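Uroporphyrinogen-III C-methyltransferase (Pseudomonas denitrificans, PDB 1S4D) catalyses two successive S-adenosylmethionine-dependent methylations, at C-2 and C-7, that turn uroporphyrinogen III into precorrin-2 on the way to vitamin B12 and siroheme. Local coordinates at residues Tyr183-His188 with Ala241-Gly246; Ala219-Thr224 with Ala235-Pro240; Thr153-His158 with Asp166-Gln171. All coordinates share one frame; numbering follows the deposited sequence.

How the contacts relate
Following the chain from the N terminus, contact 3 comes first: it closes a short loop from strand 151-156, outermost of the mixed sheet within this chain, to the start of helix 170-176. The chain then runs along strand 179-183, where contact 1 opens. Its long loop takes in helix 189-198 and the strand pair 206-211 and 219-224, and contact 2 falls wholly within it, bridging helix 225-235. Contact 1 closes only on strand 241-245, in the middle of the sheet. Contacts 1 and 2 touch through the methyl of Met186 and share S-adenosylhomocysteine. Contacts 1 and 3 meet through backbone pairing of Tyr183 with Leu155 and Gly157, while contacts 2 and 3 stay apart.

Contact 1: Tyr183-His188 with Ala241-Gly246; sequences YMAMKH and AIVVVG. With SAH (S-adenosyl-L-homocysteine), chain Q.
Tyr183, at the end of strand 179-183, passes Ile242 of the antiparallel neighbour 241-245 with 5.5 Å between their CA atoms. Beyond it the chain leaves the sheet: Met184 takes left-handed backbone angles (phi 44°), and a water links the two backbones, accepting from Ala185 N at 2.9 Å and donating to Ala241 O at 3.0 Å. The tyrosine and isoleucine side chains run side by side. Ile242 CG1 lies anti to the carbonyl carbon (chi1 -76°), and the next torsion bends CD1 over the centre of the Tyr183 ring, a CH-pi contact 3.5 Å from the centroid. The ring's edge turns to the cofactor product, CE2 3.6 Å from OXT of S-adenosylhomocysteine, and its hydroxyl is bonded to Thr130 and Gly132 N. Further along the loop, Met186 SD rests 3.7 Å from Ala241 CB. The ribose ties both segments together: Met184 N donates to O2' at 3.0 Å, almost straight at 172°, and O2' donates to Ala241 O at 2.7 Å. One hydroxyl thus accepts and donates, and Ala241 O takes both it and the water. The chemistry implies a ribose-recognising wall of backbone polar groups on an apolar backing.

Contact 2: Ala219-Thr224 with Ala235-Pro240; sequences AVLETT and AGLEPP. With SAH (S-adenosyl-L-homocysteine), chain Q.
Leu237, which meets Leu221, lies a little ahead of the contact's most unusual feature, a cis peptide bond before Pro240. In sequence it falls between that bond and a Schellman motif at Gly236, the ordinary end of helix 225-235. The whole belongs to a beta-alpha-beta crossover in the mixed sheet, in which strand 219-224 leads through the helix to the parallel strand 241-245, with strand 206-211 lying between the two. Gly236 adopts a positive phi of 79°, a conformation that glycine takes readily, and so turns the chain off the helix end and on towards strand 241-245.

The contact itself is small and apolar. Leu237 and Leu221 carry most of it. The backbone positions set Leu221 CB 3.7 Å from Leu237 CD2. With CG anti to the backbone N (chi1 158°), Leu221 raises its methyls off the strand towards the end of the helix, and CD2 comes to lie 4.3 Å from Ala235 CB. The two leucine side chains cross obliquely, and Leu237 CD2 also lies 4.0 Å from Leu221 CD2. Leu237 uses its other methyl, CD1, to reach Ala219 CB at 4.4 Å. One leucine therefore touches the last turn of the helix and the other the start of the strand, and Val232 of the helix packs against both.

At the strand's far end Thr224 is the N-cap of helix 225-235, and the Thr223 hydroxyl is bonded to Asp231, so the connection is fastened at its beginning as well. At the far end of the connection, Pro240, preceded by the cis peptide, meets the ligand: Pro240 CB packs 3.7 Å from adenine C4 of S-adenosylhomocysteine, and Pro240 O lies 3.6 Å from adenine C2.

Contact 3: Thr153-His158 with Asp166-Gln171; sequences TFLTGH and DRINWQ
Leu155 and Trp170 come together through their first torsions: chi1 of 90° places Leu155 CG between its backbone N and carbonyl carbon, while chi1 of -76° keeps Trp170 CG beside its own N and swings the indole back towards the strand. The two side chains cross at about a right angle. Leu155 grips the far corner of the six-membered ring with both methyls, CD2 approaching obliquely to 3.6 Å from Trp170 CH2 and CD1 lying 3.7 Å from Trp170 CZ3. Ile168 supports the indole from within its own segment, its CG2 3.4 Å above the ring plane and offset toward the rim. Its other branch reaches across to the strand, where CD1 lies 3.6 Å from Thr156 O and 4.3 Å from Leu155 CG. With an alanine at Leu155, the corner of the indole and the end of Ile168 would probably lose their shared partner, opening a gap between strand and loop. The contact joins strand 151-156, outermost of the sheet within this chain, to the loop and first residue of helix 170-176. Ile173 of that helix packs on both Leu155 and Ile168, and helix 189-198 meets the indole through Ile192, Asn195 and Leu196. Within the sheet Leu155 pairs with strand 179-183, and residues 153-155 also form an antiparallel ladder with the second subunit, carrying the sheet across the dimer interface.

Contact 1: Tyr183-His188 with Ala241-Gly246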
loop_
_atom_site.group_PDB
_atom_site.type_symbol
_atom_site.label_atom_id
_atom_site.label_comp_id
_atom_site.label_asym_id
_atom_site.label_seq_id
_atom_site.Cartn_x
_atom_site.Cartn_y
_atom_site.Cartn_z
ATOM N N TYR B 183 -0.935 0.827 12.801
ATOM C CA TYR B 183 0.424 1.349 12.748
ATOM C C TYR B 183 0.712 2.027 14.084
ATOM O O TYR B 183 -0.201 2.560 14.707
ATOM C CB TYR B 183 0.524 2.410 11.644
ATOM C CG TYR B 183 0.500 1.868 10.223
ATOM C CD1 TYR B 183 -0.711 1.486 9.593
ATOM C CD2 TYR B 183 1.677 1.768 9.493
ATOM C CE1 TYR B 183 -0.727 0.986 8.286
ATOM C CE2 TYR B 183 1.670 1.286 8.208
ATOM C CZ TYR B 183 0.477 0.887 7.612
ATOM O OH TYR B 183 0.541 0.397 6.332
ATOM N N MET B 184 1.970 1.995 14.537
ATOM C CA MET B 184 2.381 2.675 15.773
ATOM C C MET B 184 1.415 2.486 16.938
ATOM O O MET B 184 1.031 3.452 17.585
ATOM C CB MET B 184 2.604 4.165 15.530
ATOM C CG MET B 184 3.459 4.446 14.300
ATOM S SD MET B 184 3.562 6.184 13.963
ATOM C CE MET B 184 2.425 6.310 12.606
ATOM N N ALA B 185 1.079 1.227 17.219
ATOM C CA ALA B 185 0.063 0.879 18.210
ATOM C C ALA B 185 0.629 0.047 19.346
ATOM O O ALA B 185 -0.121 -0.520 20.131
ATOM C CB ALA B 185 -1.094 0.144 17.542
ATOM N N MET B 186 1.947 -0.039 19.445
ATOM C CA MET B 186 2.554 -0.919 20.452
ATOM C C MET B 186 2.511 -0.305 21.847
ATOM O O MET B 186 2.066 -0.930 22.789
ATOM C CB MET B 186 4.005 -1.262 20.089
ATOM C CG MET B 186 4.152 -2.087 18.851
ATOM S SD MET B 186 3.726 -3.794 19.114
ATOM C CE MET B 186 5.309 -4.478 19.764
ATOM N N LYS B 187 2.995 0.920 21.969
ATOM C CA LYS B 187 3.176 1.553 23.255
ATOM C C LYS B 187 1.813 1.743 23.926
ATOM O O LYS B 187 1.702 1.708 25.142
ATOM C CB LYS B 187 3.910 2.886 23.054
ATOM C CG LYS B 187 4.381 3.582 24.321
ATOM C CD LYS B 187 4.570 5.082 24.068
ATOM C CE LYS B 187 5.402 5.762 25.197
ATOM N NZ LYS B 187 6.896 5.446 25.154
ATOM N N HIS B 188 0.776 1.902 23.119
ATOM C CA HIS B 188 -0.558 2.128 23.629
ATOM C C HIS B 188 -1.507 0.976 23.336
ATOM O O HIS B 188 -2.721 1.172 23.317
ATOM C CB HIS B 188 -1.149 3.412 23.039
ATOM C CG HIS B 188 -0.310 4.634 23.247
ATOM N ND1 HIS B 188 0.038 5.099 24.497
ATOM C CD2 HIS B 188 0.216 5.512 22.358
ATOM C CE1 HIS B 188 0.763 6.197 24.368
ATOM N NE2 HIS B 188 0.880 6.471 23.079
ATOM N N ALA B 241 6.071 -2.650 14.454
ATOM C CA ALA B 241 5.170 -3.779 14.323
ATOM C C ALA B 241 3.880 -3.341 13.672
ATOM O O ALA B 241 3.454 -2.211 13.827
ATOM C CB ALA B 241 4.879 -4.393 15.692
ATOM N N ILE B 242 3.243 -4.224 12.931
ATOM C CA ILE B 242 1.900 -3.916 12.498
ATOM C C ILE B 242 0.986 -4.831 13.314
ATOM O O ILE B 242 1.260 -6.028 13.434
ATOM C CB ILE B 242 1.763 -4.172 10.979
ATOM C CG1 ILE B 242 2.424 -3.047 10.181
ATOM C CG2 ILE B 242 0.286 -4.419 10.585
ATOM C CD1 ILE B 242 1.572 -1.800 10.042
ATOM N N VAL B 243 -0.075 -4.273 13.890
ATOM C CA VAL B 243 -1.063 -5.069 14.600
ATOM C C VAL B 243 -2.350 -5.190 13.792
ATOM O O VAL B 243 -3.008 -4.171 13.493
ATOM C CB VAL B 243 -1.437 -4.456 15.927
ATOM C CG1 VAL B 243 -2.233 -5.473 16.742
ATOM C CG2 VAL B 243 -0.194 -3.976 16.679
ATOM N N VAL B 244 -2.701 -6.429 13.441
ATOM C CA VAL B 244 -3.874 -6.722 12.614
ATOM C C VAL B 244 -4.914 -7.445 13.439
ATOM O O VAL B 244 -4.604 -8.411 14.139
ATOM C CB VAL B 244 -3.498 -7.572 11.333
ATOM C CG1 VAL B 244 -2.792 -8.880 11.716
ATOM C CG2 VAL B 244 -4.716 -7.851 10.444
ATOM N N VAL B 245 -6.145 -6.982 13.339
ATOM C CA VAL B 245 -7.256 -7.540 14.086
ATOM C C VAL B 245 -8.241 -8.170 13.094
ATOM O O VAL B 245 -8.568 -7.569 12.030
ATOM C CB VAL B 245 -7.939 -6.430 14.909
ATOM C CG1 VAL B 245 -9.094 -6.977 15.718
ATOM C CG2 VAL B 245 -6.913 -5.739 15.834
ATOM N N GLY B 246 -8.684 -9.391 13.407
ATOM C CA GLY B 246 -9.736 -10.039 12.642
ATOM C C GLY B 246 -9.433 -11.354 11.960
ATOM O O GLY B 246 -8.321 -11.881 11.995
HETATM N N SAH Q . 4.992 5.017 5.779
HETATM C CA SAH Q . 5.231 3.795 6.527
HETATM C CB SAH Q . 4.794 3.977 7.970
HETATM C CG SAH Q . 5.829 4.656 8.846
HETATM S SD SAH Q . 5.243 5.216 10.467
HETATM C C SAH Q . 4.562 2.592 5.851
HETATM O O SAH Q . 3.894 2.708 4.825
HETATM O OXT SAH Q . 4.664 1.444 6.275
HETATM C "C5'" SAH Q . 6.106 3.830 11.279
HETATM C "C4'" SAH Q . 5.282 2.579 11.609
HETATM O "O4'" SAH Q . 5.148 1.729 10.488
HETATM C "C3'" SAH Q . 5.869 1.640 12.659
HETATM O "O3'" SAH Q . 5.755 2.072 13.987
HETATM C "C2'" SAH Q . 5.154 0.327 12.391
HETATM O "O2'" SAH Q . 3.838 0.273 12.903
HETATM C "C1'" SAH Q . 5.065 0.368 10.875
HETATM N N9 SAH Q . 6.140 -0.388 10.195
HETATM C C8 SAH Q . 7.049 0.162 9.351
HETATM N N7 SAH Q . 7.861 -0.796 8.902
HETATM C C5 SAH Q . 7.507 -1.966 9.442
HETATM C C6 SAH Q . 8.016 -3.259 9.302
HETATM N N6 SAH Q . 9.040 -3.502 8.505
HETATM N N1 SAH Q . 7.429 -4.295 10.001
HETATM C C2 SAH Q . 6.344 -4.037 10.811
HETATM N N3 SAH Q . 5.842 -2.753 10.945
HETATM C C4 SAH Q . 6.411 -1.728 10.267
HETATM O O HOH W 1 1.362 -1.112 15.613
#

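Contact 2: Ala219-Thr224 with Ala235-Pro240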
loop_
_atom_site.group_PDB
_atom_site.type_symbol
_atom_site.label_atom_id
_atom_site.label_comp_id
_atom_site.label_asym_id
_atom_site.label_seq_id
_atom_site.Cartn_x
_atom_site.Cartn_y
_atom_site.Cartn_z
ATOM N N ALA B 219 9.160 -11.456 13.156
ATOM C CA ALA B 219 8.604 -12.217 14.253
ATOM C C ALA B 219 7.118 -11.926 14.325
ATOM O O ALA B 219 6.692 -10.780 14.129
ATOM C CB ALA B 219 9.297 -11.850 15.558
ATOM N N VAL B 220 6.339 -12.976 14.578
ATOM C CA VAL B 220 4.893 -12.887 14.568
ATOM C C VAL B 220 4.366 -13.506 15.838
ATOM O O VAL B 220 4.811 -14.561 16.232
ATOM C CB VAL B 220 4.254 -13.652 13.382
ATOM C CG1 VAL B 220 2.740 -13.518 13.416
ATOM C CG2 VAL B 220 4.763 -13.150 12.077
ATOM N N LEU B 221 3.411 -12.836 16.466
ATOM C CA LEU B 221 2.684 -13.378 17.581
ATOM C C LEU B 221 1.184 -13.326 17.276
ATOM O O LEU B 221 0.634 -12.267 16.990
ATOM C CB LEU B 221 3.004 -12.567 18.837
ATOM C CG LEU B 221 2.004 -12.597 20.011
ATOM C CD1 LEU B 221 2.031 -13.953 20.775
ATOM C CD2 LEU B 221 2.208 -11.417 20.952
ATOM N N GLU B 222 0.534 -14.478 17.333
ATOM C CA GLU B 222 -0.919 -14.521 17.374
ATOM C C GLU B 222 -1.386 -14.726 18.784
ATOM O O GLU B 222 -0.735 -15.390 19.595
ATOM C CB GLU B 222 -1.516 -15.634 16.527
ATOM C CG GLU B 222 -0.576 -16.168 15.480
ATOM C CD GLU B 222 -1.261 -17.076 14.496
ATOM O OE1 GLU B 222 -2.394 -17.572 14.740
ATOM O OE2 GLU B 222 -0.643 -17.309 13.465
ATOM N N THR B 223 -2.576 -14.186 18.977
ATOM C CA THR B 223 -3.142 -13.811 20.251
ATOM C C THR B 223 -4.608 -13.408 20.027
ATOM O O THR B 223 -5.171 -13.661 18.962
ATOM C CB THR B 223 -2.283 -12.716 20.942
ATOM O OG1 THR B 223 -2.667 -12.682 22.328
ATOM C CG2 THR B 223 -2.599 -11.304 20.457
ATOM N N THR B 224 -5.206 -12.702 20.986
ATOM C CA THR B 224 -6.565 -12.187 20.874
ATOM C C THR B 224 -6.575 -10.779 21.432
ATOM O O THR B 224 -5.567 -10.345 22.004
ATOM C CB THR B 224 -7.546 -13.055 21.669
ATOM O OG1 THR B 224 -7.157 -13.055 23.052
ATOM C CG2 THR B 224 -7.483 -14.513 21.221
ATOM N N ALA B 235 6.248 -11.722 25.113
ATOM C CA ALA B 235 6.972 -12.159 23.936
ATOM C C ALA B 235 8.215 -11.311 23.720
ATOM O O ALA B 235 9.084 -11.692 22.960
ATOM C CB ALA B 235 6.081 -12.107 22.733
ATOM N N GLY B 236 8.297 -10.171 24.401
ATOM C CA GLY B 236 9.451 -9.298 24.338
ATOM C C GLY B 236 9.485 -8.435 23.091
ATOM O O GLY B 236 10.485 -7.790 22.838
ATOM N N LEU B 237 8.390 -8.402 22.327
ATOM C CA LEU B 237 8.353 -7.778 21.008
ATOM C C LEU B 237 8.437 -6.278 21.092
ATOM O O LEU B 237 8.021 -5.706 22.087
ATOM C CB LEU B 237 7.058 -8.147 20.298
ATOM C CG LEU B 237 7.020 -9.351 19.347
ATOM C CD1 LEU B 237 8.160 -10.347 19.513
ATOM C CD2 LEU B 237 5.684 -10.051 19.485
ATOM N N GLU B 238 8.946 -5.651 20.025
ATOM C CA GLU B 238 9.155 -4.195 19.947
ATOM C C GLU B 238 8.779 -3.644 18.579
ATOM O O GLU B 238 8.795 -4.390 17.594
ATOM C CB GLU B 238 10.627 -3.846 20.131
ATOM C CG GLU B 238 11.129 -3.830 21.563
ATOM C CD GLU B 238 12.593 -4.242 21.640
ATOM O OE1 GLU B 238 13.007 -5.173 20.891
ATOM O OE2 GLU B 238 13.332 -3.643 22.451
ATOM N N PRO B 239 8.463 -2.341 18.511
ATOM C CA PRO B 239 8.375 -1.632 17.230
ATOM C C PRO B 239 9.632 -1.889 16.392
ATOM O O PRO B 239 10.675 -2.197 16.964
ATOM C CB PRO B 239 8.333 -0.152 17.644
ATOM C CG PRO B 239 7.854 -0.128 19.061
ATOM C CD PRO B 239 8.145 -1.461 19.659
ATOM N N PRO B 240 9.532 -1.784 15.073
ATOM C CA PRO B 240 8.250 -1.494 14.410
ATOM C C PRO B 240 7.384 -2.762 14.266
ATOM O O PRO B 240 7.926 -3.823 14.002
ATOM C CB PRO B 240 8.677 -0.956 13.050
ATOM C CG PRO B 240 10.040 -1.663 12.789
ATOM C CD PRO B 240 10.652 -1.938 14.124
HETATM N N SAH Q . 4.992 5.017 5.779
HETATM C CA SAH Q . 5.231 3.795 6.527
HETATM C CB SAH Q . 4.794 3.977 7.970
HETATM C CG SAH Q . 5.829 4.656 8.846
HETATM S SD SAH Q . 5.243 5.216 10.467
HETATM C C SAH Q . 4.562 2.592 5.851
HETATM O O SAH Q . 3.894 2.708 4.825
HETATM O OXT SAH Q . 4.664 1.444 6.275
HETATM C "C5'" SAH Q . 6.106 3.830 11.279
HETATM C "C4'" SAH Q . 5.282 2.579 11.609
HETATM O "O4'" SAH Q . 5.148 1.729 10.488
HETATM C "C3'" SAH Q . 5.869 1.640 12.659
HETATM O "O3'" SAH Q . 5.755 2.072 13.987
HETATM C "C2'" SAH Q . 5.154 0.327 12.391
HETATM O "O2'" SAH Q . 3.838 0.273 12.903
HETATM C "C1'" SAH Q . 5.065 0.368 10.875
HETATM N N9 SAH Q . 6.140 -0.388 10.195
HETATM C C8 SAH Q . 7.049 0.162 9.351
HETATM N N7 SAH Q . 7.861 -0.796 8.902
HETATM C C5 SAH Q . 7.507 -1.966 9.442
HETATM C C6 SAH Q . 8.016 -3.259 9.302
HETATM N N6 SAH Q . 9.040 -3.502 8.505
HETATM N N1 SAH Q . 7.429 -4.295 10.001
HETATM C C2 SAH Q . 6.344 -4.037 10.811
HETATM N N3 SAH Q . 5.842 -2.753 10.945
HETATM C C4 SAH Q . 6.411 -1.728 10.267
#

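Contact 3: Thr153-His158 with Asp166-Gln171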
loop_
_atom_site.group_PDB
_atom_site.type_symbol
_atom_site.label_atom_id
_atom_site.label_comp_id
_atom_site.label_asym_id
_atom_site.label_seq_id
_atom_site.Cartn_x
_atom_site.Cartn_y
_atom_site.Cartn_z
ATOM N N THR B 153 -9.770 -1.084 7.578
ATOM C CA THR B 153 -9.360 0.185 8.181
ATOM C C THR B 153 -7.902 0.199 8.626
ATOM O O THR B 153 -7.482 -0.670 9.390
ATOM C CB THR B 153 -10.238 0.466 9.378
ATOM O OG1 THR B 153 -11.567 0.720 8.931
ATOM C CG2 THR B 153 -9.860 1.766 10.022
ATOM N N PHE B 154 -7.142 1.207 8.186
ATOM C CA PHE B 154 -5.768 1.381 8.657
ATOM C C PHE B 154 -5.788 2.495 9.694
ATOM O O PHE B 154 -6.542 3.449 9.521
ATOM C CB PHE B 154 -4.865 1.779 7.499
ATOM C CG PHE B 154 -4.513 0.656 6.567
ATOM C CD1 PHE B 154 -3.337 0.688 5.861
ATOM C CD2 PHE B 154 -5.360 -0.419 6.367
ATOM C CE1 PHE B 154 -3.023 -0.357 4.976
ATOM C CE2 PHE B 154 -5.050 -1.460 5.490
ATOM C CZ PHE B 154 -3.909 -1.444 4.812
ATOM N N LEU B 155 -5.012 2.386 10.778
ATOM C CA LEU B 155 -4.936 3.507 11.741
ATOM C C LEU B 155 -3.563 3.750 12.401
ATOM O O LEU B 155 -2.687 2.892 12.307
ATOM C CB LEU B 155 -6.118 3.519 12.733
ATOM C CG LEU B 155 -6.300 2.855 14.120
ATOM C CD1 LEU B 155 -7.407 1.827 14.015
ATOM C CD2 LEU B 155 -5.068 2.273 14.849
ATOM N N THR B 156 -3.380 4.926 13.022
ATOM C CA THR B 156 -2.274 5.146 13.976
ATOM C C THR B 156 -2.790 5.034 15.364
ATOM O O THR B 156 -3.797 5.667 15.692
ATOM C CB THR B 156 -1.720 6.548 13.973
ATOM O OG1 THR B 156 -2.326 7.317 12.938
ATOM C CG2 THR B 156 -0.283 6.517 13.686
ATOM N N GLY B 157 -2.052 4.301 16.186
ATOM C CA GLY B 157 -2.318 4.244 17.602
ATOM C C GLY B 157 -1.493 5.312 18.274
ATOM O O GLY B 157 -1.523 5.439 19.482
ATOM N N HIS B 158 -0.774 6.093 17.480
ATOM C CA HIS B 158 0.224 7.009 18.007
ATOM C C HIS B 158 -0.222 7.866 19.185
ATOM O O HIS B 158 0.484 7.946 20.185
ATOM C CB HIS B 158 0.799 7.910 16.918
ATOM C CG HIS B 158 2.001 8.670 17.372
ATOM N ND1 HIS B 158 3.069 8.057 17.994
ATOM C CD2 HIS B 158 2.288 9.994 17.347
ATOM C CE1 HIS B 158 3.974 8.967 18.311
ATOM N NE2 HIS B 158 3.525 10.151 17.928
ATOM N N ASP B 166 -8.338 11.898 22.416
ATOM C CA ASP B 166 -8.073 12.213 21.015
ATOM C C ASP B 166 -9.215 11.701 20.132
ATOM O O ASP B 166 -10.071 10.925 20.596
ATOM C CB ASP B 166 -6.718 11.645 20.602
ATOM C CG ASP B 166 -5.560 12.333 21.339
ATOM O OD1 ASP B 166 -5.599 13.592 21.492
ATOM O OD2 ASP B 166 -4.564 11.698 21.799
ATOM N N ARG B 167 -9.315 12.162 18.892
ATOM C CA ARG B 167 -10.527 11.758 18.223
ATOM C C ARG B 167 -10.236 10.807 17.131
ATOM O O ARG B 167 -9.904 11.198 16.003
ATOM C CB ARG B 167 -11.337 12.940 17.743
ATOM N N ILE B 168 -10.064 9.583 17.589
ATOM C CA ILE B 168 -10.523 8.449 16.862
ATOM C C ILE B 168 -11.789 8.117 17.630
ATOM O O ILE B 168 -11.877 8.306 18.879
ATOM C CB ILE B 168 -9.528 7.308 16.898
ATOM C CG1 ILE B 168 -8.370 7.622 15.940
ATOM C CG2 ILE B 168 -10.190 6.013 16.505
ATOM C CD1 ILE B 168 -7.249 6.613 16.010
ATOM N N ASN B 169 -12.792 7.795 16.834
ATOM C CA ASN B 169 -14.048 7.354 17.348
ATOM C C ASN B 169 -13.938 5.834 17.316
ATOM O O ASN B 169 -14.286 5.182 16.326
ATOM C CB ASN B 169 -15.149 7.878 16.436
ATOM C CG ASN B 169 -16.524 7.448 16.868
ATOM O OD1 ASN B 169 -16.765 7.160 18.029
ATOM N ND2 ASN B 169 -17.443 7.440 15.944
ATOM N N TRP B 170 -13.379 5.274 18.388
ATOM C CA TRP B 170 -13.074 3.854 18.435
ATOM C C TRP B 170 -14.280 2.933 18.182
ATOM O O TRP B 170 -14.115 1.811 17.724
ATOM C CB TRP B 170 -12.257 3.504 19.711
ATOM C CG TRP B 170 -10.792 3.933 19.580
ATOM C CD1 TRP B 170 -10.233 5.072 20.099
ATOM C CD2 TRP B 170 -9.729 3.256 18.856
ATOM N NE1 TRP B 170 -8.906 5.152 19.744
ATOM C CE2 TRP B 170 -8.564 4.051 18.992
ATOM C CE3 TRP B 170 -9.637 2.055 18.138
ATOM C CZ2 TRP B 170 -7.331 3.695 18.427
ATOM C CZ3 TRP B 170 -8.395 1.695 17.574
ATOM C CH2 TRP B 170 -7.264 2.515 17.730
ATOM N N GLN B 171 -15.494 3.406 18.425
ATOM C CA GLN B 171 -16.680 2.582 18.204
ATOM C C GLN B 171 -17.020 2.456 16.703
ATOM O O GLN B 171 -17.297 1.358 16.201
ATOM C CB GLN B 171 -17.834 3.151 19.003
ATOM C CG GLN B 171 -19.194 2.839 18.453
ATOM C CD GLN B 171 -19.879 1.761 19.235
ATOM O OE1 GLN B 171 -19.374 0.627 19.326
ATOM N NE2 GLN B 171 -21.043 2.095 19.814
#